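Local coordinates for putative iron-uptake ABC transport system,periplasmic iron-binding protein (Campylobacter jejuni, PDB 3E13) that binds ferric iron in the periplasm and probably delivers it to an ABC transporter for uptake into the cell, at residues 8-13 against 98-103; 16-21 against 263-268; 55-60 against 236-241; 201-206 against 269-274. All coordinates share one frame; numbering follows the deposited sequence.

The first partners in sequence order lie close to the N terminus: the loop 8-13 meets strand segment 98-103 in contact 1, closing a loop of 84 residues. Segment 16-21 of helix 14-26 follows, and its partner comes only at 263-268, so contact 2 closes a much longer loop and crosses contact 1. Inside that longer loop lies contact 3, 55-60 with 236-241, which also crosses contact 1. Contact 4, 201-206 with 269-274, comes in series after contact 1 and crosses contacts 2 and 3. Together they tie the iron-binding loop, the antiparallel strands 97-109 and 233-241, the helix pair 14-26 and 260-268, and helix 198-205.

Contact 1 of 4, residues 8-13 against 98-103. With FE (Fe (III) ion), chain B.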
loop_
_atom_site.group_PDB
_atom_site.type_symbol
_atom_site.label_atom_id
_atom_site.label_comp_id
_atom_site.label_asym_id
_atom_site.label_seq_id
_atom_site.Cartn_x
_atom_site.Cartn_y
_atom_site.Cartn_z
ATOM N N SER A 8 11.868 7.349 1.933
ATOM C CA SER A 8 10.618 6.911 1.338
ATOM C C SER A 8 10.630 5.508 0.801
ATOM O O SER A 8 11.518 5.133 0.034
ATOM C CB SER A 8 10.208 7.854 0.222
ATOM O OG SER A 8 9.005 7.357 -0.396
ATOM N N ALA A 9 9.641 4.724 1.225
ATOM C CA ALA A 9 9.408 3.403 0.706
ATOM C C ALA A 9 8.307 3.388 -0.363
ATOM O O ALA A 9 7.909 2.338 -0.807
ATOM C CB ALA A 9 9.106 2.409 1.840
ATOM N N ARG A 10 7.829 4.567 -0.754
ATOM C CA ARG A 10 7.038 4.703 -1.974
ATOM C C ARG A 10 7.958 4.424 -3.185
ATOM O O ARG A 10 9.194 4.300 -3.036
ATOM C CB ARG A 10 6.347 6.065 -2.040
ATOM C CG ARG A 10 5.138 6.122 -1.145
ATOM C CD ARG A 10 4.443 7.468 -1.125
ATOM N NE ARG A 10 3.966 7.915 -2.428
ATOM C CZ ARG A 10 2.701 7.680 -2.920
ATOM N NH1 ARG A 10 1.790 6.988 -2.233
ATOM N NH2 ARG A 10 2.376 8.193 -4.113
ATOM N N HIS A 11 7.384 4.242 -4.359
ATOM C CA HIS A 11 8.136 3.766 -5.507
ATOM C C HIS A 11 7.442 4.192 -6.801
ATOM O O HIS A 11 7.167 3.361 -7.689
ATOM C CB HIS A 11 8.283 2.230 -5.387
ATOM C CG HIS A 11 7.063 1.561 -4.814
ATOM N ND1 HIS A 11 6.916 1.301 -3.468
ATOM C CD2 HIS A 11 5.911 1.139 -5.407
ATOM C CE1 HIS A 11 5.718 0.751 -3.262
ATOM N NE2 HIS A 11 5.103 0.623 -4.430
ATOM N N TYR A 12 7.169 5.500 -6.874
ATOM C CA TYR A 12 6.324 6.073 -7.916
ATOM C C TYR A 12 6.934 7.304 -8.550
ATOM O O TYR A 12 7.464 8.186 -7.864
ATOM C CB TYR A 12 4.970 6.461 -7.329
ATOM C CG TYR A 12 4.328 5.352 -6.529
ATOM C CD1 TYR A 12 4.161 5.475 -5.145
ATOM C CD2 TYR A 12 3.997 4.149 -7.103
ATOM C CE1 TYR A 12 3.616 4.481 -4.381
ATOM C CE2 TYR A 12 3.463 3.145 -6.344
ATOM C CZ TYR A 12 3.249 3.289 -5.006
ATOM O OH TYR A 12 2.715 2.214 -4.325
ATOM N N ASN A 13 6.833 7.363 -9.868
ATOM C CA ASN A 13 7.264 8.536 -10.607
ATOM C C ASN A 13 6.489 9.776 -10.259
ATOM O O ASN A 13 7.023 10.874 -10.259
ATOM C CB ASN A 13 7.135 8.262 -12.089
ATOM C CG ASN A 13 8.404 7.866 -12.681
ATOM O OD1 ASN A 13 9.218 7.174 -12.034
ATOM N ND2 ASN A 13 8.659 8.346 -13.887
ATOM N N ALA A 98 -2.210 9.079 7.149
ATOM C CA ALA A 98 -2.374 8.546 5.798
ATOM C C ALA A 98 -2.342 9.707 4.800
ATOM O O ALA A 98 -2.897 10.818 5.090
ATOM C CB ALA A 98 -3.690 7.831 5.655
ATOM N N ILE A 99 -1.761 9.461 3.644
ATOM C CA ILE A 99 -1.806 10.390 2.499
ATOM C C ILE A 99 -2.684 9.850 1.357
ATOM O O ILE A 99 -3.176 10.634 0.541
ATOM C CB ILE A 99 -0.418 10.783 1.989
ATOM C CG1 ILE A 99 0.381 9.597 1.471
ATOM C CG2 ILE A 99 0.330 11.456 3.087
ATOM C CD1 ILE A 99 1.595 10.015 0.641
ATOM N N THR A 100 -2.876 8.539 1.268
ATOM C CA THR A 100 -3.774 7.903 0.301
ATOM C C THR A 100 -4.334 6.620 0.870
ATOM O O THR A 100 -3.788 6.056 1.826
ATOM C CB THR A 100 -3.076 7.505 -1.019
ATOM O OG1 THR A 100 -2.110 6.485 -0.741
ATOM C CG2 THR A 100 -2.350 8.592 -1.675
ATOM N N LYS A 101 -5.386 6.109 0.221
ATOM C CA LYS A 101 -5.859 4.764 0.398
ATOM C C LYS A 101 -5.652 3.973 -0.897
ATOM O O LYS A 101 -5.606 4.524 -2.012
ATOM C CB LYS A 101 -7.375 4.712 0.746
ATOM C CG LYS A 101 -7.681 5.232 2.124
ATOM C CD LYS A 101 -9.163 5.722 2.240
ATOM C CE LYS A 101 -10.129 4.558 2.320
ATOM N NZ LYS A 101 -11.592 5.044 2.263
ATOM N N ARG A 102 -5.524 2.672 -0.735
ATOM C CA ARG A 102 -5.441 1.714 -1.852
ATOM C C ARG A 102 -6.111 0.404 -1.431
ATOM O O ARG A 102 -6.208 0.123 -0.276
ATOM C CB ARG A 102 -3.972 1.510 -2.279
ATOM C CG ARG A 102 -3.037 1.097 -1.129
ATOM C CD ARG A 102 -2.255 2.286 -0.487
ATOM N NE ARG A 102 -1.392 2.955 -1.440
ATOM C CZ ARG A 102 -0.256 2.489 -1.969
ATOM N NH1 ARG A 102 0.203 1.301 -1.638
ATOM N NH2 ARG A 102 0.451 3.237 -2.796
ATOM N N ALA A 103 -6.606 -0.380 -2.376
ATOM C CA ALA A 103 -7.291 -1.616 -2.086
ATOM C C ALA A 103 -6.504 -2.785 -2.711
ATOM O O ALA A 103 -6.045 -2.667 -3.852
ATOM C CB ALA A 103 -8.711 -1.565 -2.657
HETATM FE FE FE B . 2.931 0.287 -4.471
#
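The phenolic oxygen of Tyr-12 is gripped from two directions, by the ferric ion and by Arg-102. Its OH lies 1.9 Å from the iron, and Arg-102 NH2 donates to the same OH over 2.9 Å in a nearly straight bond, 167° at the hydrogen. The two side chains reach toward each other tip to tip, the phenol at the edge of the guanidinium and close to its plane, while ring and guanidinium planes stand 63° apart. Arginine suits this place because its long chain, bent at chi2 and chi3, reaches from the strand to the iron site, and its positive charge would be expected to help stabilise a metal-bound phenolate. His-11 supplies a second ligand through NE2, 2.2 Å from the iron; its other nitrogen, ND1, donates to Ala-9 O over 3.0 Å, which, with the iron bond, helps fix the rotation of the imidazole. Arg-10 is a second-shell residue whose guanidinium carries Tyr-12 CD1 over one face. Across the contact, Ile-99 CD1 lies over a face of the same group, 4.2 Å from Arg-10 NH1. That nitrogen also comes within 4.0 Å of Arg-102 NH2, a pairing of like charges that Glu-272 probably offsets, since it forms salt bridges with both arginines; Asp-15 holds Arg-10 as well. Tyr-143, Tyr-199 and Tyr-200 complete the metal site. One histidine and four tyrosines, drawn to the iron from separate parts of the chain, make up the ferric site of this periplasmic binding protein, with strand 97-109 bringing Arg-102 to it.

Contact 2 of 4, residues 16-21 against 263-268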
loop_
_atom_site.group_PDB
_atom_site.type_symbol
_atom_site.label_atom_id
_atom_site.label_comp_id
_atom_site.label_asym_id
_atom_site.label_seq_id
_atom_site.Cartn_x
_atom_site.Cartn_y
_atom_site.Cartn_z
ATOM N N PHE A 16 7.957 12.400 -7.740
ATOM C CA PHE A 16 8.989 13.370 -8.171
ATOM C C PHE A 16 8.368 14.710 -8.500
ATOM O O PHE A 16 8.905 15.769 -8.096
ATOM C CB PHE A 16 9.776 12.874 -9.350
ATOM C CG PHE A 16 10.591 11.627 -9.080
ATOM C CD1 PHE A 16 10.626 10.598 -10.032
ATOM C CD2 PHE A 16 11.349 11.496 -7.934
ATOM C CE1 PHE A 16 11.379 9.442 -9.813
ATOM C CE2 PHE A 16 12.107 10.324 -7.696
ATOM C CZ PHE A 16 12.123 9.314 -8.649
ATOM N N GLU A 17 7.223 14.679 -9.184
ATOM C CA GLU A 17 6.480 15.892 -9.514
ATOM C C GLU A 17 6.045 16.605 -8.224
ATOM O O GLU A 17 6.106 17.858 -8.112
ATOM C CB GLU A 17 5.243 15.613 -10.397
ATOM C CG GLU A 17 4.304 16.834 -10.506
ATOM C CD GLU A 17 3.054 16.725 -11.409
ATOM O OE1 GLU A 17 2.533 15.629 -11.641
ATOM O OE2 GLU A 17 2.575 17.795 -11.869
ATOM N N ILE A 18 5.523 15.821 -7.271
ATOM C CA ILE A 18 5.028 16.386 -6.016
ATOM C C ILE A 18 6.146 17.087 -5.272
ATOM O O ILE A 18 5.973 18.171 -4.755
ATOM C CB ILE A 18 4.341 15.260 -5.149
ATOM C CG1 ILE A 18 3.081 14.773 -5.890
ATOM C CG2 ILE A 18 4.154 15.708 -3.729
ATOM C CD1 ILE A 18 2.414 13.590 -5.279
ATOM N N ILE A 19 7.319 16.475 -5.258
ATOM C CA ILE A 19 8.423 17.008 -4.527
ATOM C C ILE A 19 8.892 18.310 -5.187
ATOM O O ILE A 19 9.163 19.278 -4.500
ATOM C CB ILE A 19 9.539 15.943 -4.393
ATOM C CG1 ILE A 19 9.113 14.880 -3.330
ATOM C CG2 ILE A 19 10.862 16.616 -4.053
ATOM C CD1 ILE A 19 9.874 13.586 -3.442
ATOM N N LYS A 20 8.935 18.340 -6.508
ATOM C CA LYS A 20 9.314 19.549 -7.249
ATOM C C LYS A 20 8.371 20.669 -6.942
ATOM O O LYS A 20 8.796 21.815 -6.677
ATOM C CB LYS A 20 9.288 19.274 -8.751
ATOM C CG LYS A 20 10.519 18.617 -9.291
ATOM C CD LYS A 20 10.594 18.850 -10.820
ATOM C CE LYS A 20 10.829 17.553 -11.583
ATOM N NZ LYS A 20 11.217 17.855 -12.987
ATOM N N LYS A 21 7.089 20.347 -6.875
ATOM C CA LYS A 21 6.122 21.363 -6.509
ATOM C C LYS A 21 6.344 21.900 -5.104
ATOM O O LYS A 21 6.178 23.093 -4.897
ATOM C CB LYS A 21 4.719 20.858 -6.698
ATOM C CG LYS A 21 4.368 20.723 -8.155
ATOM C CD LYS A 21 3.041 20.081 -8.319
ATOM C CE LYS A 21 2.013 21.067 -8.625
ATOM N NZ LYS A 21 2.246 21.827 -9.941
ATOM N N GLN A 263 -3.357 16.050 -3.468
ATOM C CA GLN A 263 -4.299 14.952 -3.397
ATOM C C GLN A 263 -4.885 14.657 -4.767
ATOM O O GLN A 263 -5.102 13.506 -5.130
ATOM C CB GLN A 263 -5.374 15.237 -2.360
ATOM C CG GLN A 263 -4.810 15.242 -0.952
ATOM C CD GLN A 263 -4.782 13.869 -0.370
ATOM O OE1 GLN A 263 -5.807 13.206 -0.299
ATOM N NE2 GLN A 263 -3.598 13.406 -0.018
ATOM N N LYS A 264 -5.123 15.713 -5.556
ATOM C CA LYS A 264 -5.579 15.514 -6.930
ATOM C C LYS A 264 -4.513 14.795 -7.806
ATOM O O LYS A 264 -4.850 13.900 -8.578
ATOM C CB LYS A 264 -6.046 16.832 -7.562
ATOM C CG LYS A 264 -6.812 16.574 -8.908
ATOM C CD LYS A 264 -7.881 15.472 -8.827
ATOM C CE LYS A 264 -8.988 15.613 -9.879
ATOM N NZ LYS A 264 -9.565 14.320 -10.236
ATOM N N ILE A 265 -3.249 15.146 -7.673
ATOM C CA ILE A 265 -2.202 14.456 -8.424
ATOM C C ILE A 265 -2.134 12.984 -8.020
ATOM O O ILE A 265 -1.934 12.097 -8.843
ATOM C CB ILE A 265 -0.855 15.141 -8.205
ATOM C CG1 ILE A 265 -0.862 16.528 -8.886
ATOM C CG2 ILE A 265 0.325 14.226 -8.645
ATOM C CD1 ILE A 265 0.391 17.278 -8.618
ATOM N N LEU A 266 -2.287 12.717 -6.737
ATOM C CA LEU A 266 -2.202 11.333 -6.263
ATOM C C LEU A 266 -3.268 10.452 -6.903
ATOM O O LEU A 266 -2.997 9.290 -7.184
ATOM C CB LEU A 266 -2.264 11.300 -4.757
ATOM C CG LEU A 266 -0.975 11.794 -4.039
ATOM C CD1 LEU A 266 -1.252 12.188 -2.608
ATOM C CD2 LEU A 266 0.108 10.775 -4.117
ATOM N N THR A 267 -4.472 10.991 -7.161
ATOM C CA THR A 267 -5.462 10.187 -7.871
ATOM C C THR A 267 -5.342 10.287 -9.405
ATOM O O THR A 267 -5.512 9.288 -10.110
ATOM C CB THR A 267 -6.880 10.477 -7.328
ATOM O OG1 THR A 267 -7.808 9.528 -7.852
ATOM C CG2 THR A 267 -7.426 11.839 -7.746
ATOM N N ASP A 268 -4.998 11.465 -9.917
ATOM C CA ASP A 268 -4.914 11.666 -11.354
ATOM C C ASP A 268 -3.682 11.033 -12.019
ATOM O O ASP A 268 -3.770 10.566 -13.178
ATOM C CB ASP A 268 -4.966 13.129 -11.711
ATOM C CG ASP A 268 -6.368 13.703 -11.639
ATOM O OD1 ASP A 268 -7.377 13.075 -11.153
ATOM O OD2 ASP A 268 -6.523 14.879 -12.019
#
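Apolar packing between Ile-18 and the pair Ile-265 and Leu-266 carries much of this helix-to-helix contact. Ile-18 and Ile-265 slide past each other in opposite directions, with Ile-18 CG1 3.9 Å from Ile-265 CG2. Further out, Ile-18 CD1 touches Leu-266 CD2 at 3.8 Å, the two side chains crossing at about a right angle. In Ile-18 CG1 is anti to the carbonyl carbon (chi1 -66°) and CD1 continues the chain outward (chi2 173°), which carries the terminal methyl across to the leucine. Branched aliphatic residues suit this seam because each offers methyls in more than one direction: Ile-265 gives CG2 mainly to Ile-18 and CD1 to Lys-21 and Glu-17.

Those two are long polar side chains. Lys-21 lays CD against Ile-265 CD1 at 3.9 Å, covering the isoleucine with its carbon chain while its charged end, NZ, forms a salt bridge with Glu-261, one turn before Ile-265 on the partner helix. Glu-17 lays its carboxylate end against the same methyl at the partly exposed margin, its CD also 3.9 Å from Ile-265 CD1.

Within helix 260-268, Lys-264 NZ and Asp-268 OD1 form a 2.7 Å salt bridge across one turn, with Lys-264 also hydrogen-bonded to Glu-280 O. The short axes run nearly antiparallel, at 164°, and approach to 10.8 Å. Helix 247-257 adds Met-257 against Ile-18 and Phe-256 against Lys-21, Ile-19 packs on strand 29-34, and Leu-266 reaches inward to Arg-10 of the iron-site loop.

Contact 3 of 4, residues 55-60 against 236-241; sequences IFITAD and SGIAMT
Ser-236 sends OG to Thr-58 O, 2.7 Å away and in the carbonyl plane; with OG anti to its own backbone N (chi1 166°), the hydroxyl can reach across to the neighbouring strand. The same carbonyl accepts from Gly-237 N, which sits above its plane, so two donors grip it. Arg-10 NH1 is a further partner of the serine hydroxyl. Gly-237 forms a hydrogen-bonded pair with Thr-58 and returns its carbonyl to Thr-58 N at 2.9 Å; Ile-57 CG2 packs against that same Gly-237 O at 3.4 Å. Here two inner strands of the mixed sheet pair antiparallel, strand 55-58 also running parallel to strand 3-8. Ile-238 then lies side by side with Ile-57, CD1 to CG1 of Ile-57 at 3.9 Å, and crosses Ile-55 obliquely, its CG1 3.8 Å from Ile-55 CG2. Beta-branched isoleucines suit extended strands and fill this face; helix 247-257 packs on Ile-55 and Ile-238, strand 3-8 on Ile-57. Ala-239 pairs with Phe-56 through two backbone bonds, its small methyl fitting the opposite face, on which Thr-58 CG2 lies over the Phe-56 ring. Thr-241 CG2 lies 4.2 Å from Phe-56 N, while its hydroxyl is hydrogen-bonded to Ala-53 O.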
loop_
_atom_site.group_PDB
_atom_site.type_symbol
_atom_site.label_atom_id
_atom_site.label_comp_id
_atom_site.label_asym_id
_atom_site.label_seq_id
_atom_site.Cartn_x
_atom_site.Cartn_y
_atom_site.Cartn_z
ATOM N N ILE A 55 11.670 12.839 7.626
ATOM C CA ILE A 55 10.375 12.292 7.214
ATOM C C ILE A 55 10.580 10.829 6.808
ATOM O O ILE A 55 11.557 10.487 6.112
ATOM C CB ILE A 55 9.788 13.128 6.025
ATOM C CG1 ILE A 55 9.337 14.523 6.479
ATOM C CG2 ILE A 55 8.724 12.347 5.265
ATOM C CD1 ILE A 55 8.015 14.550 7.186
ATOM N N PHE A 56 9.596 10.011 7.197
ATOM C CA PHE A 56 9.476 8.633 6.759
ATOM C C PHE A 56 8.151 8.527 6.006
ATOM O O PHE A 56 7.113 8.824 6.545
ATOM C CB PHE A 56 9.529 7.671 7.979
ATOM C CG PHE A 56 9.496 6.182 7.626
ATOM C CD1 PHE A 56 10.218 5.679 6.529
ATOM C CD2 PHE A 56 8.763 5.271 8.397
ATOM C CE1 PHE A 56 10.182 4.341 6.180
ATOM C CE2 PHE A 56 8.768 3.919 8.091
ATOM C CZ PHE A 56 9.488 3.444 6.987
ATOM N N ILE A 57 8.203 8.130 4.750
ATOM C CA ILE A 57 7.007 7.878 3.940
ATOM C C ILE A 57 6.946 6.388 3.581
ATOM O O ILE A 57 7.969 5.786 3.202
ATOM C CB ILE A 57 7.006 8.700 2.612
ATOM C CG1 ILE A 57 7.338 10.124 2.855
ATOM C CG2 ILE A 57 5.591 8.610 1.976
ATOM C CD1 ILE A 57 7.369 10.987 1.551
ATOM N N THR A 58 5.769 5.783 3.740
ATOM C CA THR A 58 5.563 4.357 3.398
ATOM C C THR A 58 4.417 4.218 2.433
ATOM O O THR A 58 3.657 5.174 2.175
ATOM C CB THR A 58 5.189 3.520 4.617
ATOM O OG1 THR A 58 3.854 3.878 4.999
ATOM C CG2 THR A 58 6.124 3.740 5.800
ATOM N N ALA A 59 4.293 3.008 1.905
ATOM C CA ALA A 59 3.156 2.615 1.124
ATOM C C ALA A 59 2.339 1.570 1.905
ATOM O O ALA A 59 1.705 0.685 1.335
ATOM C CB ALA A 59 3.649 2.061 -0.212
ATOM N N ASP A 60 2.382 1.678 3.221
ATOM C CA ASP A 60 1.856 0.632 4.103
ATOM C C ASP A 60 1.651 1.108 5.522
ATOM O O ASP A 60 2.532 1.751 6.129
ATOM C CB ASP A 60 2.810 -0.557 4.077
ATOM C CG ASP A 60 2.441 -1.608 5.029
ATOM O OD1 ASP A 60 3.282 -1.946 5.950
ATOM O OD2 ASP A 60 1.353 -2.212 4.924
ATOM N N SER A 236 -0.982 4.550 2.100
ATOM C CA SER A 236 0.340 5.097 2.049
ATOM C C SER A 236 0.263 6.224 3.105
ATOM O O SER A 236 -0.785 6.873 3.310
ATOM C CB SER A 236 0.696 5.633 0.680
ATOM O OG SER A 236 1.848 6.434 0.684
ATOM N N GLY A 237 1.354 6.455 3.804
ATOM C CA GLY A 237 1.329 7.446 4.845
ATOM C C GLY A 237 2.667 8.000 5.203
ATOM O O GLY A 237 3.676 7.668 4.595
ATOM N N ILE A 238 2.662 8.870 6.208
ATOM C CA ILE A 238 3.815 9.746 6.420
ATOM C C ILE A 238 3.944 10.086 7.896
ATOM O O ILE A 238 2.972 10.121 8.640
ATOM C CB ILE A 238 3.698 11.056 5.557
ATOM C CG1 ILE A 238 4.993 11.887 5.542
ATOM C CG2 ILE A 238 2.528 11.905 6.018
ATOM C CD1 ILE A 238 5.080 12.895 4.442
ATOM N N ALA A 239 5.188 10.252 8.319
ATOM C CA ALA A 239 5.554 10.547 9.696
ATOM C C ALA A 239 6.811 11.425 9.744
ATOM O O ALA A 239 7.667 11.332 8.841
ATOM C CB ALA A 239 5.905 9.261 10.442
ATOM N N MET A 240 6.894 12.265 10.777
ATOM C CA MET A 240 8.126 12.939 11.162
ATOM C C MET A 240 8.965 12.026 12.025
ATOM O O MET A 240 8.465 11.405 12.917
ATOM C CB MET A 240 7.795 14.222 11.909
ATOM C CG MET A 240 9.059 15.121 12.104
ATOM S SD MET A 240 8.702 16.669 12.906
ATOM C CE MET A 240 8.361 16.186 14.397
ATOM N N THR A 241 10.244 11.962 11.742
ATOM C CA THR A 241 11.156 11.162 12.559
ATOM C C THR A 241 11.569 11.895 13.827
ATOM O O THR A 241 11.671 13.132 13.846
ATOM C CB THR A 241 12.387 10.767 11.779
ATOM O OG1 THR A 241 12.997 11.930 11.197
ATOM C CG2 THR A 241 12.027 9.892 10.617
#

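Contact 4 of 4, residues 201-206 against 269-274; sequences IGLLKN and SNYEFP
The Tyr-271 ring lies with one face against the backbone of Gly-202, whose carbonyl carbon is 3.5 Å from Tyr-271 CD2. Gly-202 O stands over the same face toward its rim, and Gly-202 CA makes an off-centre CH-pi contact, 4.2 Å from the ring centroid. At the edge, in plane, comes Leu-203 CD2, 3.9 Å from Tyr-271 CD2. The amide of Asn-206 is almost parallel to the ring, 7° between planes, with ND2 3.4 Å from Tyr-271 CZ. Glycine suits this turn of helix 198-205 because a CB would run into Tyr-271 CB. The tyrosine itself is the first residue past helix 260-268 to leave helical angles, with positive phi; the loop leads on to strand 273-274 and rests on helix 198-205, whose first turn carries the iron ligands Tyr-199 and Tyr-200. Asn-206 ND2 donates to Gly-202 O at 2.9 Å, a carbonyl that also accepts from Asn-206 N, and this helps keep the amide parallel to the ring. A water joins Tyr-271 OH, at 3.0 Å, weakly to Asn-206 OD1. Leu-203 CD2 also packs on Asn-270 OD1 at 3.5 Å; the amide nitrogen of Asn-270 donates to Glu-272 OE1, and its side chain touches Tyr-12.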
loop_
_atom_site.group_PDB
_atom_site.type_symbol
_atom_site.label_atom_id
_atom_site.label_comp_id
_atom_site.label_asym_id
_atom_site.label_seq_id
_atom_site.Cartn_x
_atom_site.Cartn_y
_atom_site.Cartn_z
ATOM N N ILE A 201 -3.366 -1.007 -11.626
ATOM C CA ILE A 201 -4.162 -1.187 -12.846
ATOM C C ILE A 201 -4.272 0.152 -13.572
ATOM O O ILE A 201 -4.129 0.218 -14.789
ATOM C CB ILE A 201 -5.579 -1.787 -12.545
ATOM C CG1 ILE A 201 -5.400 -3.158 -11.909
ATOM C CG2 ILE A 201 -6.448 -1.805 -13.803
ATOM C CD1 ILE A 201 -6.660 -3.771 -11.405
ATOM N N GLY A 202 -4.479 1.235 -12.823
ATOM C CA GLY A 202 -4.437 2.546 -13.413
ATOM C C GLY A 202 -3.126 2.995 -13.975
ATOM O O GLY A 202 -3.083 3.603 -15.039
ATOM N N LEU A 203 -2.039 2.709 -13.260
ATOM C CA LEU A 203 -0.725 3.094 -13.718
ATOM C C LEU A 203 -0.439 2.387 -15.041
ATOM O O LEU A 203 0.098 2.983 -15.971
ATOM C CB LEU A 203 0.356 2.718 -12.695
ATOM C CG LEU A 203 0.499 3.687 -11.534
ATOM C CD1 LEU A 203 1.397 3.123 -10.443
ATOM C CD2 LEU A 203 0.986 5.004 -11.982
ATOM N N LEU A 204 -0.761 1.111 -15.102
ATOM C CA LEU A 204 -0.508 0.328 -16.300
ATOM C C LEU A 204 -1.319 0.843 -17.475
ATOM O O LEU A 204 -0.809 1.041 -18.567
ATOM C CB LEU A 204 -0.741 -1.166 -16.041
ATOM C CG LEU A 204 0.229 -1.881 -15.094
ATOM C CD1 LEU A 204 -0.346 -3.212 -14.653
ATOM C CD2 LEU A 204 1.581 -2.057 -15.769
ATOM N N LYS A 205 -2.641 0.984 -17.281
ATOM C CA LYS A 205 -3.506 1.461 -18.357
ATOM C C LYS A 205 -3.162 2.812 -18.947
ATOM O O LYS A 205 -3.484 3.076 -20.093
ATOM C CB LYS A 205 -4.971 1.470 -17.888
ATOM C CG LYS A 205 -5.588 0.140 -17.683
ATOM C CD LYS A 205 -6.988 0.242 -17.076
ATOM C CE LYS A 205 -8.027 0.740 -18.039
ATOM N NZ LYS A 205 -8.238 -0.229 -19.162
ATOM N N ASN A 206 -2.564 3.682 -18.142
ATOM C CA ASN A 206 -2.160 5.018 -18.543
ATOM C C ASN A 206 -0.655 5.230 -18.786
ATOM O O ASN A 206 -0.219 6.386 -18.987
ATOM C CB ASN A 206 -2.648 6.002 -17.511
ATOM C CG ASN A 206 -4.162 6.092 -17.495
ATOM O OD1 ASN A 206 -4.760 6.814 -18.323
ATOM N ND2 ASN A 206 -4.796 5.392 -16.546
ATOM N N SER A 269 -2.561 11.088 -11.317
ATOM C CA SER A 269 -1.291 10.640 -11.833
ATOM C C SER A 269 -0.803 9.312 -11.236
ATOM O O SER A 269 -0.036 8.625 -11.895
ATOM C CB SER A 269 -0.218 11.727 -11.655
ATOM O OG SER A 269 -0.568 12.859 -12.476
ATOM N N ASN A 270 -1.263 8.962 -10.042
ATOM C CA ASN A 270 -0.893 7.692 -9.417
ATOM C C ASN A 270 -2.029 6.728 -9.176
ATOM O O ASN A 270 -1.784 5.616 -8.726
ATOM C CB ASN A 270 -0.059 7.893 -8.132
ATOM C CG ASN A 270 1.000 6.819 -7.973
ATOM O OD1 ASN A 270 1.758 6.566 -8.929
ATOM N ND2 ASN A 270 1.050 6.184 -6.804
ATOM N N TYR A 271 -3.265 7.128 -9.498
ATOM C CA TYR A 271 -4.423 6.270 -9.469
ATOM C C TYR A 271 -4.790 5.709 -8.109
ATOM O O TYR A 271 -5.491 4.727 -8.036
ATOM C CB TYR A 271 -4.292 5.187 -10.572
ATOM C CG TYR A 271 -4.011 5.911 -11.889
ATOM C CD1 TYR A 271 -5.015 6.616 -12.541
ATOM C CD2 TYR A 271 -2.719 6.038 -12.369
ATOM C CE1 TYR A 271 -4.732 7.336 -13.665
ATOM C CE2 TYR A 271 -2.443 6.730 -13.503
ATOM C CZ TYR A 271 -3.457 7.384 -14.150
ATOM O OH TYR A 271 -3.198 8.149 -15.280
ATOM N N GLU A 272 -4.373 6.422 -7.067
ATOM C CA GLU A 272 -4.720 6.061 -5.694
ATOM C C GLU A 272 -6.004 6.750 -5.303
ATOM O O GLU A 272 -6.505 7.617 -6.033
ATOM C CB GLU A 272 -3.605 6.412 -4.732
ATOM C CG GLU A 272 -2.288 5.684 -5.017
ATOM C CD GLU A 272 -1.152 6.156 -4.141
ATOM O OE1 GLU A 272 -0.423 7.071 -4.574
ATOM O OE2 GLU A 272 -1.009 5.598 -3.037
ATOM N N PHE A 273 -6.571 6.337 -4.179
ATOM C CA PHE A 273 -7.755 7.024 -3.603
ATOM C C PHE A 273 -7.272 8.142 -2.694
ATOM O O PHE A 273 -6.476 7.917 -1.770
ATOM C CB PHE A 273 -8.639 6.054 -2.803
ATOM C CG PHE A 273 -9.148 4.877 -3.594
ATOM C CD1 PHE A 273 -8.693 3.618 -3.328
ATOM C CD2 PHE A 273 -10.150 5.032 -4.536
ATOM C CE1 PHE A 273 -9.174 2.520 -4.081
ATOM C CE2 PHE A 273 -10.616 3.938 -5.274
ATOM C CZ PHE A 273 -10.124 2.701 -5.013
ATOM N N PRO A 274 -7.775 9.366 -2.873
ATOM C CA PRO A 274 -7.426 10.458 -1.949
ATOM C C PRO A 274 -7.927 10.216 -0.547
ATOM O O PRO A 274 -8.968 9.558 -0.340
ATOM C CB PRO A 274 -8.177 11.663 -2.511
ATOM C CG PRO A 274 -9.313 11.057 -3.282
ATOM C CD PRO A 274 -8.776 9.785 -3.873
HETATM O O HOH W 1 -4.808 9.918 -17.123
#